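Local atomic coordinates of GAF domain/HD domain protein (Geobacter sulfurreducens, PDB entry 3EEA), a protein that is of unknown function but, as a GAF-domain and HD-domain protein represented here by its GAF domain, may in its full-length form have phosphatase activity. Residues Arg63-Ala68 with Thr97-Lys102; Lys76-Lys81 with Val109-Met114; Thr88-Ser93 with Arg128-Pro133. All blocks are in the same frame, centred on the assembly; numbering follows the deposited sequence.

Contact 1 (Arg63-Ala68 with Thr97-Lys102); sequences REMPLA and TPKLRK
The ammonium nitrogen of Lys-99 lies beside the thioether of Met-65, NZ to SD 3.4 Å. It sits on the CG side of the sulfur, with NZ 4.0 Å from Met-65 CG, so a charged group is packed against the flank of an apolar chain. No hydrogen bond spans this contact. The two chains run antiparallel past one another: the methionine reaches from the end of helix 59-64 toward helix 98-103, and the lysine comes back the other way. The Lys-99 chain would carry straight on were it not for its far end, where turns at chi3 (55°) and chi4 (75°) swing NZ round to the sulfur. Met-65, extended through chi2, bends only at chi3 (65°) and thereby directs its methyl toward Leu-100, where CE stands 4.3 Å from CD2. The methyl thus adds an apolar touch to the sulfur-ammonium one. Leu-67 CD2 stays 4.7 Å from Leu-100 CD1. Met-65 and Leu-67 both belong to the pocket of the GAF domain that holds the bound polyether, whose nearest approach to the Met-65 side chain is about 4 Å; that ligand probably came from the crystallisation liquor. Met-65 is the first residue to leave the helical path of helix 59-64, and Thr-97 stands just before helix 98-103. The contact therefore joins the exit of one short helix to the first turn of another, with Leu-67 paired through its backbone to Phe-46 of strand 46-52 and Ile-72 touched by both Leu-67 and Leu-100.

Contact 2 (Lys76-Lys81 with Val109-Met114); sequences KSMLRK and VLAVPM
Met-78 reaches down from helix 73-81 onto Ala-111 and Pro-113 of strand 107-116, one of the places where a helix packs on the antiparallel sheet of the GAF fold, strand order 2-1-5-4-3. Its CB stays back, 5.4 Å from Pro-113 CD, and serves to aim the chain at the strand. With chi1 at -172°, CG lies opposite the backbone N and reaches the proline ring, 3.9 Å from Pro-113 CD. Next comes the sulfur, the atom with the widest set of neighbours: SD meets Ala-111 CB at 4.1 Å on one side and lies 4.0 Å from Pro-113 N, so it rests on the strand backbone as well as on side chains. Met-78 SD also lies 4.3 Å from Val-112 C. The axes of 76-81 and 109-114 come within 9.0 Å of each other and are inclined at 37°, a moderate angle that keeps the two roughly codirectional. Ala-111 and Pro-113 present their side chains to the helix, whereas Val-112 and Met-114 face the other way, against helix 137-158, so this strand is sandwiched between helices. Met-78 also touches Ala-123 of the adjoining strand 119-129, and Ala-111 touches Phe-125, a residue of the polyether pocket. Met-78, Ala-111 and Pro-113 are buried, and no hydrogen bond crosses between the segments. Methionine and proline side chains lie alongside each other with opposed directions, and a bend at chi3 (71°) keeps the methyl beside the proline, with Met-78 CE 4.2 Å from Pro-113 CB.

Contact 3 (Thr88-Ser93 with Arg128-Pro133); sequences TDPGSS and RTRDNP
Arg-130 grips the loop at Thr-88 and Asp-89 with its guanidinium, and that is where the packing is tight. NE donates to Thr-88 O at 2.7 Å, nearly straight at 177° and lying in both the guanidinium plane and the carbonyl plane. A second N-H, on NH2, reaches the same oxygen only weakly, 3.3 Å from NH2 to Thr-88 O. Asp-89 takes a different part of the group: its carboxylate lies stacked over one face, the two planes 18° apart, with OD1 3.5 Å above the centre of the guanidinium. Charges meet there without any N-H aimed at the oxygen, and the salt bridge is long, 3.7 Å from Asp-89 OD1 to Arg-130 NH2. A turn at chi3 (74°) of Arg-130 lets the chain bring its flat end edge-on to the carbonyl while the face meets the acid. On the acid's other oxygen, Ser-92 OG donates to Asp-89 OD2 at 2.8 Å from above the carboxylate plane. Looser is the approach to Pro-90, where Arg-130 CD stands 4.3 Å from Pro-90 CD. The solvent side is that of Arg-130, itself exposed and the second residue of a largely exposed type I beta turn from Thr-129 to Asn-132, steadied by Thr-129 OG1 donating to Asp-131 OD1. Edge and face are thus divided between a neutral carbonyl and a negative carboxylate, which would probably pin the arginine's rotation more firmly than charge attraction alone and tie the loop after strand 85-87 to the end of strand 119-129.

In the fold
From the N terminus the six segments come in the order 63-68, 76-81, 88-93, 97-102, 109-114, 128-133. Contact 1 closes first, when the chain reaches helix 98-103; contact 2 closes on strand 107-116 and contact 3 at the end of strand 119-129. Each pair of contacts alternates along the chain, so all three cross and none nests in another. Contact 1 joins the exit of helix 59-64 to helix 98-103 at the surface, contact 2 seats helix 73-81 on the sheet, and contact 3 fastens a loop to the sheet's end. Contacts 1 and 3 meet where Arg-101 NE probably bonds Ser-93 O; Pro-90 packs on Val-109 between contacts 3 and 2.

Contact 1 (Arg63-Ala68 with Thr97-Lys102)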
loop_
_atom_site.group_PDB
_atom_site.type_symbol
_atom_site.label_atom_id
_atom_site.label_comp_id
_atom_site.label_asym_id
_atom_site.label_seq_id
_atom_site.Cartn_x
_atom_site.Cartn_y
_atom_site.Cartn_z
ATOM N N ARG A 63 -22.600 -11.993 0.199
ATOM C CA ARG A 63 -22.649 -11.974 1.664
ATOM C C ARG A 63 -23.077 -13.314 2.268
ATOM O O ARG A 63 -22.716 -13.608 3.411
ATOM C CB ARG A 63 -23.534 -10.867 2.175
ATOM C CG ARG A 63 -23.026 -9.489 1.832
ATOM C CD ARG A 63 -23.174 -8.523 3.000
ATOM N NE ARG A 63 -24.312 -7.668 2.777
ATOM C CZ ARG A 63 -24.271 -6.351 2.610
ATOM N NH1 ARG A 63 -23.123 -5.671 2.663
ATOM N NH2 ARG A 63 -25.410 -5.701 2.394
ATOM N N GLU A 64 -23.785 -14.134 1.520
ATOM C CA GLU A 64 -24.288 -15.381 2.075
ATOM C C GLU A 64 -23.548 -16.644 1.640
ATOM O O GLU A 64 -23.874 -17.720 2.121
ATOM C CB GLU A 64 -25.761 -15.539 1.726
ATOM C CG GLU A 64 -26.073 -15.936 0.317
ATOM C CD GLU A 64 -27.579 -15.811 0.074
ATOM O OE1 GLU A 64 -28.290 -15.412 1.007
ATOM O OE2 GLU A 64 -28.067 -16.124 -1.015
ATOM N N MET A 65 -22.627 -16.536 0.707
ATOM C CA MET A 65 -22.005 -17.719 0.055
ATOM C C MET A 65 -20.559 -17.993 0.554
ATOM O O MET A 65 -19.591 -17.385 0.071
ATOM C CB MET A 65 -22.047 -17.506 -1.464
ATOM C CG MET A 65 -21.466 -18.618 -2.332
ATOM S SD MET A 65 -21.500 -18.332 -4.140
ATOM C CE MET A 65 -20.382 -16.912 -4.370
ATOM N N PRO A 66 -20.383 -18.920 1.515
ATOM C CA PRO A 66 -19.004 -19.311 1.805
ATOM C C PRO A 66 -18.395 -20.085 0.623
ATOM O O PRO A 66 -19.132 -20.650 -0.201
ATOM C CB PRO A 66 -19.140 -20.233 3.016
ATOM C CG PRO A 66 -20.510 -20.864 2.835
ATOM C CD PRO A 66 -21.375 -19.754 2.252
ATOM N N LEU A 67 -17.072 -20.096 0.535
ATOM C CA LEU A 67 -16.402 -20.798 -0.536
ATOM C C LEU A 67 -15.595 -21.961 0.082
ATOM O O LEU A 67 -14.635 -21.739 0.797
ATOM C CB LEU A 67 -15.475 -19.867 -1.315
ATOM C CG LEU A 67 -16.002 -18.618 -2.047
ATOM C CD1 LEU A 67 -14.802 -17.868 -2.723
ATOM C CD2 LEU A 67 -17.089 -18.942 -3.085
ATOM N N ALA A 68 -15.989 -23.191 -0.240
ATOM C CA ALA A 68 -15.389 -24.412 0.333
ATOM C C ALA A 68 -14.408 -25.060 -0.664
ATOM O O ALA A 68 -14.788 -25.452 -1.787
ATOM C CB ALA A 68 -16.506 -25.366 0.730
ATOM N N THR A 97 -17.102 -24.599 -9.804
ATOM C CA THR A 97 -18.471 -25.044 -9.755
ATOM C C THR A 97 -19.299 -24.593 -11.010
ATOM O O THR A 97 -19.037 -23.530 -11.594
ATOM C CB THR A 97 -19.022 -24.415 -8.445
ATOM O OG1 THR A 97 -18.970 -25.384 -7.393
ATOM C CG2 THR A 97 -20.372 -23.896 -8.607
ATOM N N PRO A 98 -20.310 -25.397 -11.439
ATOM C CA PRO A 98 -21.245 -24.890 -12.455
ATOM C C PRO A 98 -21.825 -23.515 -12.117
ATOM O O PRO A 98 -21.871 -22.639 -12.987
ATOM C CB PRO A 98 -22.360 -25.950 -12.449
ATOM C CG PRO A 98 -21.644 -27.217 -12.115
ATOM C CD PRO A 98 -20.497 -26.845 -11.205
ATOM N N LYS A 99 -22.270 -23.336 -10.872
ATOM C CA LYS A 99 -22.760 -22.033 -10.399
ATOM C C LYS A 99 -21.725 -20.918 -10.693
ATOM O O LYS A 99 -22.081 -19.858 -11.246
ATOM C CB LYS A 99 -23.133 -22.091 -8.897
ATOM C CG LYS A 99 -23.346 -20.717 -8.212
ATOM C CD LYS A 99 -24.296 -20.722 -6.987
ATOM C CE LYS A 99 -23.924 -21.734 -5.856
ATOM N NZ LYS A 99 -22.735 -21.337 -5.000
ATOM N N LEU A 100 -20.456 -21.178 -10.381
ATOM C CA LEU A 100 -19.413 -20.139 -10.485
ATOM C C LEU A 100 -19.011 -19.871 -11.939
ATOM O O LEU A 100 -18.804 -18.712 -12.308
ATOM C CB LEU A 100 -18.182 -20.506 -9.649
ATOM C CG LEU A 100 -18.402 -20.340 -8.138
ATOM C CD1 LEU A 100 -17.309 -21.005 -7.285
ATOM C CD2 LEU A 100 -18.548 -18.845 -7.767
ATOM N N ARG A 101 -18.943 -20.927 -12.768
ATOM C CA ARG A 101 -18.693 -20.748 -14.207
ATOM C C ARG A 101 -19.696 -19.764 -14.846
ATOM O O ARG A 101 -19.329 -18.936 -15.688
ATOM C CB ARG A 101 -18.755 -22.078 -14.952
ATOM C CG ARG A 101 -17.617 -23.007 -14.662
ATOM C CD ARG A 101 -17.689 -24.248 -15.527
ATOM N NE ARG A 101 -17.171 -25.413 -14.794
ATOM C CZ ARG A 101 -17.900 -26.446 -14.353
ATOM N NH1 ARG A 101 -19.214 -26.526 -14.574
ATOM N NH2 ARG A 101 -17.304 -27.433 -13.690
ATOM N N LYS A 102 -20.952 -19.848 -14.433
ATOM C CA LYS A 102 -21.974 -19.008 -15.016
ATOM C C LYS A 102 -21.830 -17.607 -14.490
ATOM O O LYS A 102 -21.829 -16.655 -15.272
ATOM C CB LYS A 102 -23.374 -19.550 -14.732
ATOM C CG LYS A 102 -23.690 -20.841 -15.469
ATOM C CD LYS A 102 -25.195 -21.157 -15.452
ATOM C CE LYS A 102 -25.721 -21.538 -14.039
ATOM N NZ LYS A 102 -25.284 -22.898 -13.558
#

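Contact 2 (Lys76-Lys81 with Val109-Met114)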
loop_
_atom_site.group_PDB
_atom_site.type_symbol
_atom_site.label_atom_id
_atom_site.label_comp_id
_atom_site.label_asym_id
_atom_site.label_seq_id
_atom_site.Cartn_x
_atom_site.Cartn_y
_atom_site.Cartn_z
ATOM N N LYS A 76 -8.980 -25.063 -3.740
ATOM C CA LYS A 76 -8.159 -26.060 -3.081
ATOM C C LYS A 76 -6.711 -25.937 -3.545
ATOM O O LYS A 76 -5.799 -26.075 -2.749
ATOM C CB LYS A 76 -8.681 -27.468 -3.299
ATOM C CG LYS A 76 -7.902 -28.505 -2.538
ATOM C CD LYS A 76 -8.616 -29.840 -2.546
ATOM C CE LYS A 76 -7.645 -30.943 -2.278
ATOM N NZ LYS A 76 -6.882 -31.335 -3.528
ATOM N N SER A 77 -6.504 -25.710 -4.842
ATOM C CA SER A 77 -5.148 -25.511 -5.390
ATOM C C SER A 77 -4.472 -24.286 -4.849
ATOM O O SER A 77 -3.266 -24.323 -4.469
ATOM C CB SER A 77 -5.197 -25.421 -6.926
ATOM O OG SER A 77 -5.589 -26.721 -7.409
ATOM N N MET A 78 -5.205 -23.178 -4.837
ATOM C CA MET A 78 -4.645 -21.924 -4.266
ATOM C C MET A 78 -4.174 -22.189 -2.827
ATOM O O MET A 78 -3.076 -21.788 -2.422
ATOM C CB MET A 78 -5.728 -20.813 -4.254
ATOM C CG MET A 78 -5.239 -19.408 -3.873
ATOM S SD MET A 78 -6.580 -18.245 -3.358
ATOM C CE MET A 78 -7.030 -18.968 -1.756
ATOM N N LEU A 79 -5.046 -22.794 -2.025
ATOM C CA LEU A 79 -4.763 -23.080 -0.632
ATOM C C LEU A 79 -3.565 -24.032 -0.401
ATOM O O LEU A 79 -2.678 -23.742 0.440
ATOM C CB LEU A 79 -6.004 -23.649 0.021
ATOM C CG LEU A 79 -5.987 -23.969 1.504
ATOM C CD1 LEU A 79 -5.971 -22.630 2.257
ATOM C CD2 LEU A 79 -7.241 -24.837 1.942
ATOM N N ARG A 80 -3.529 -25.136 -1.154
ATOM C CA ARG A 80 -2.478 -26.131 -1.020
ATOM C C ARG A 80 -1.100 -25.559 -1.404
ATOM O O ARG A 80 -0.097 -25.798 -0.708
ATOM C CB ARG A 80 -2.771 -27.340 -1.915
ATOM C CG ARG A 80 -3.872 -28.223 -1.451
ATOM C CD ARG A 80 -3.329 -29.255 -0.513
ATOM N NE ARG A 80 -4.330 -30.211 -0.070
ATOM C CZ ARG A 80 -5.043 -30.134 1.041
ATOM N NH1 ARG A 80 -4.949 -29.084 1.850
ATOM N NH2 ARG A 80 -5.896 -31.114 1.324
ATOM N N LYS A 81 -1.061 -24.796 -2.493
ATOM C CA LYS A 81 0.189 -24.252 -3.015
ATOM C C LYS A 81 0.536 -22.926 -2.362
ATOM O O LYS A 81 1.657 -22.476 -2.477
ATOM C CB LYS A 81 0.084 -23.985 -4.518
ATOM C CG LYS A 81 -0.003 -25.203 -5.395
ATOM C CD LYS A 81 -0.572 -24.798 -6.784
ATOM C CE LYS A 81 -0.470 -25.919 -7.843
ATOM N NZ LYS A 81 -0.865 -27.247 -7.323
ATOM N N VAL A 109 -10.445 -13.572 -13.818
ATOM C CA VAL A 109 -10.414 -13.560 -12.321
ATOM C C VAL A 109 -9.052 -13.934 -11.765
ATOM O O VAL A 109 -8.467 -14.958 -12.121
ATOM C CB VAL A 109 -11.510 -14.418 -11.674
ATOM C CG1 VAL A 109 -11.399 -14.330 -10.116
ATOM C CG2 VAL A 109 -12.924 -14.018 -12.200
ATOM N N LEU A 110 -8.515 -13.027 -10.953
ATOM C CA LEU A 110 -7.277 -13.241 -10.293
ATOM C C LEU A 110 -7.568 -13.577 -8.823
ATOM O O LEU A 110 -8.272 -12.825 -8.151
ATOM C CB LEU A 110 -6.412 -12.010 -10.403
ATOM C CG LEU A 110 -5.121 -11.993 -9.634
ATOM C CD1 LEU A 110 -4.092 -12.963 -10.238
ATOM C CD2 LEU A 110 -4.560 -10.550 -9.587
ATOM N N ALA A 111 -7.023 -14.690 -8.359
ATOM C CA ALA A 111 -7.191 -15.179 -6.971
ATOM C C ALA A 111 -5.846 -15.083 -6.243
ATOM O O ALA A 111 -4.897 -15.783 -6.601
ATOM C CB ALA A 111 -7.659 -16.619 -7.016
ATOM N N VAL A 112 -5.761 -14.225 -5.240
ATOM C CA VAL A 112 -4.531 -13.983 -4.513
ATOM C C VAL A 112 -4.722 -14.369 -3.038
ATOM O O VAL A 112 -5.524 -13.750 -2.303
ATOM C CB VAL A 112 -4.067 -12.537 -4.613
ATOM C CG1 VAL A 112 -2.763 -12.353 -3.837
ATOM C CG2 VAL A 112 -3.876 -12.137 -6.091
ATOM N N PRO A 113 -3.964 -15.384 -2.583
ATOM C CA PRO A 113 -4.138 -15.794 -1.188
ATOM C C PRO A 113 -3.516 -14.766 -0.288
ATOM O O PRO A 113 -2.511 -14.157 -0.674
ATOM C CB PRO A 113 -3.357 -17.104 -1.067
ATOM C CG PRO A 113 -2.435 -17.132 -2.195
ATOM C CD PRO A 113 -3.053 -16.275 -3.328
ATOM N N MET A 114 -4.130 -14.548 0.872
ATOM C CA MET A 114 -3.513 -13.718 1.944
ATOM C C MET A 114 -2.636 -14.673 2.750
ATOM O O MET A 114 -3.130 -15.554 3.454
ATOM C CB MET A 114 -4.588 -13.070 2.818
ATOM C CG MET A 114 -5.575 -12.171 2.086
ATOM S SD MET A 114 -6.916 -11.475 3.188
ATOM C CE MET A 114 -5.898 -11.030 4.556
#

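Contact 3 (Thr88-Ser93 with Arg128-Pro133)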
loop_
_atom_site.group_PDB
_atom_site.type_symbol
_atom_site.label_atom_id
_atom_site.label_comp_id
_atom_site.label_asym_id
_atom_site.label_seq_id
_atom_site.Cartn_x
_atom_site.Cartn_y
_atom_site.Cartn_z
ATOM N N THR A 88 -8.533 -16.915 -17.017
ATOM C CA THR A 88 -8.853 -15.976 -18.072
ATOM C C THR A 88 -10.132 -16.372 -18.811
ATOM O O THR A 88 -10.650 -15.574 -19.576
ATOM C CB THR A 88 -7.668 -15.773 -19.055
ATOM O OG1 THR A 88 -7.352 -17.008 -19.682
ATOM C CG2 THR A 88 -6.427 -15.237 -18.301
ATOM N N ASP A 89 -10.647 -17.575 -18.549
ATOM C CA ASP A 89 -11.884 -18.060 -19.157
ATOM C C ASP A 89 -12.659 -18.922 -18.136
ATOM O O ASP A 89 -12.746 -20.153 -18.261
ATOM C CB ASP A 89 -11.552 -18.853 -20.432
ATOM C CG ASP A 89 -12.767 -19.084 -21.338
ATOM O OD1 ASP A 89 -13.885 -18.576 -21.067
ATOM O OD2 ASP A 89 -12.597 -19.801 -22.346
ATOM N N PRO A 90 -13.213 -18.273 -17.102
ATOM C CA PRO A 90 -13.877 -19.036 -16.053
ATOM C C PRO A 90 -15.085 -19.818 -16.553
ATOM O O PRO A 90 -15.306 -20.942 -16.104
ATOM C CB PRO A 90 -14.297 -17.963 -15.029
ATOM C CG PRO A 90 -13.485 -16.766 -15.349
ATOM C CD PRO A 90 -13.213 -16.827 -16.821
ATOM N N GLY A 91 -15.845 -19.231 -17.476
ATOM C CA GLY A 91 -16.995 -19.903 -18.083
ATOM C C GLY A 91 -16.749 -21.367 -18.435
ATOM O O GLY A 91 -17.580 -22.246 -18.152
ATOM N N SER A 92 -15.589 -21.637 -19.025
ATOM C CA SER A 92 -15.276 -22.958 -19.541
ATOM C C SER A 92 -14.296 -23.729 -18.664
ATOM O O SER A 92 -13.668 -24.662 -19.121
ATOM C CB SER A 92 -14.678 -22.800 -20.938
ATOM O OG SER A 92 -13.567 -21.926 -20.889
ATOM N N SER A 93 -14.170 -23.343 -17.397
ATOM C CA SER A 93 -13.177 -23.934 -16.509
ATOM C C SER A 93 -13.795 -25.025 -15.646
ATOM O O SER A 93 -14.782 -24.796 -14.940
ATOM C CB SER A 93 -12.588 -22.870 -15.593
ATOM O OG SER A 93 -11.727 -23.455 -14.652
ATOM N N ARG A 128 -12.026 -8.416 -13.863
ATOM C CA ARG A 128 -12.471 -7.503 -14.907
ATOM C C ARG A 128 -13.019 -8.265 -16.122
ATOM O O ARG A 128 -12.848 -9.500 -16.245
ATOM C CB ARG A 128 -11.422 -6.445 -15.252
ATOM C CG ARG A 128 -10.138 -6.878 -15.488
ATOM C CD ARG A 128 -9.191 -5.667 -15.406
ATOM N NE ARG A 128 -7.997 -5.989 -16.098
ATOM C CZ ARG A 128 -6.774 -5.487 -15.922
ATOM N NH1 ARG A 128 -5.842 -5.991 -16.686
ATOM N NH2 ARG A 128 -6.455 -4.571 -15.030
ATOM N N THR A 129 -13.749 -7.545 -16.985
ATOM C CA THR A 129 -14.430 -8.219 -18.082
ATOM C C THR A 129 -13.389 -8.702 -19.030
ATOM O O THR A 129 -12.334 -8.077 -19.155
ATOM C CB THR A 129 -15.455 -7.313 -18.777
ATOM O OG1 THR A 129 -14.832 -6.072 -19.121
ATOM C CG2 THR A 129 -16.626 -7.049 -17.814
ATOM N N ARG A 130 -13.682 -9.831 -19.672
ATOM C CA ARG A 130 -12.741 -10.554 -20.520
ATOM C C ARG A 130 -12.381 -9.880 -21.845
ATOM O O ARG A 130 -11.497 -10.367 -22.544
ATOM C CB ARG A 130 -13.301 -11.936 -20.878
ATOM C CG ARG A 130 -13.433 -12.886 -19.724
ATOM C CD ARG A 130 -13.940 -14.233 -20.211
ATOM N NE ARG A 130 -12.873 -14.952 -20.910
ATOM C CZ ARG A 130 -12.884 -15.338 -22.185
ATOM N NH1 ARG A 130 -13.915 -15.108 -22.975
ATOM N NH2 ARG A 130 -11.826 -15.975 -22.670
ATOM N N ASP A 131 -13.082 -8.822 -22.213
ATOM C CA ASP A 131 -12.708 -8.046 -23.417
ATOM C C ASP A 131 -11.526 -7.096 -23.120
ATOM O O ASP A 131 -10.908 -6.578 -24.040
ATOM C CB ASP A 131 -13.910 -7.282 -23.999
ATOM C CG ASP A 131 -14.613 -6.441 -22.975
ATOM O OD1 ASP A 131 -14.441 -6.727 -21.779
ATOM O OD2 ASP A 131 -15.360 -5.521 -23.346
ATOM N N ASN A 132 -11.213 -6.905 -21.837
ATOM C CA ASN A 132 -10.015 -6.197 -21.393
ATOM C C ASN A 132 -8.826 -7.133 -21.321
ATOM O O ASN A 132 -8.998 -8.336 -21.228
ATOM C CB ASN A 132 -10.230 -5.599 -20.004
ATOM C CG ASN A 132 -11.217 -4.461 -20.015
ATOM O OD1 ASN A 132 -10.951 -3.409 -20.593
ATOM N ND2 ASN A 132 -12.370 -4.663 -19.381
ATOM N N PRO A 133 -7.602 -6.591 -21.379
ATOM C CA PRO A 133 -6.452 -7.491 -21.234
ATOM C C PRO A 133 -6.473 -8.130 -19.863
ATOM O O PRO A 133 -6.962 -7.497 -18.920
ATOM C CB PRO A 133 -5.252 -6.554 -21.325
ATOM C CG PRO A 133 -5.771 -5.311 -21.994
ATOM C CD PRO A 133 -7.192 -5.188 -21.583
#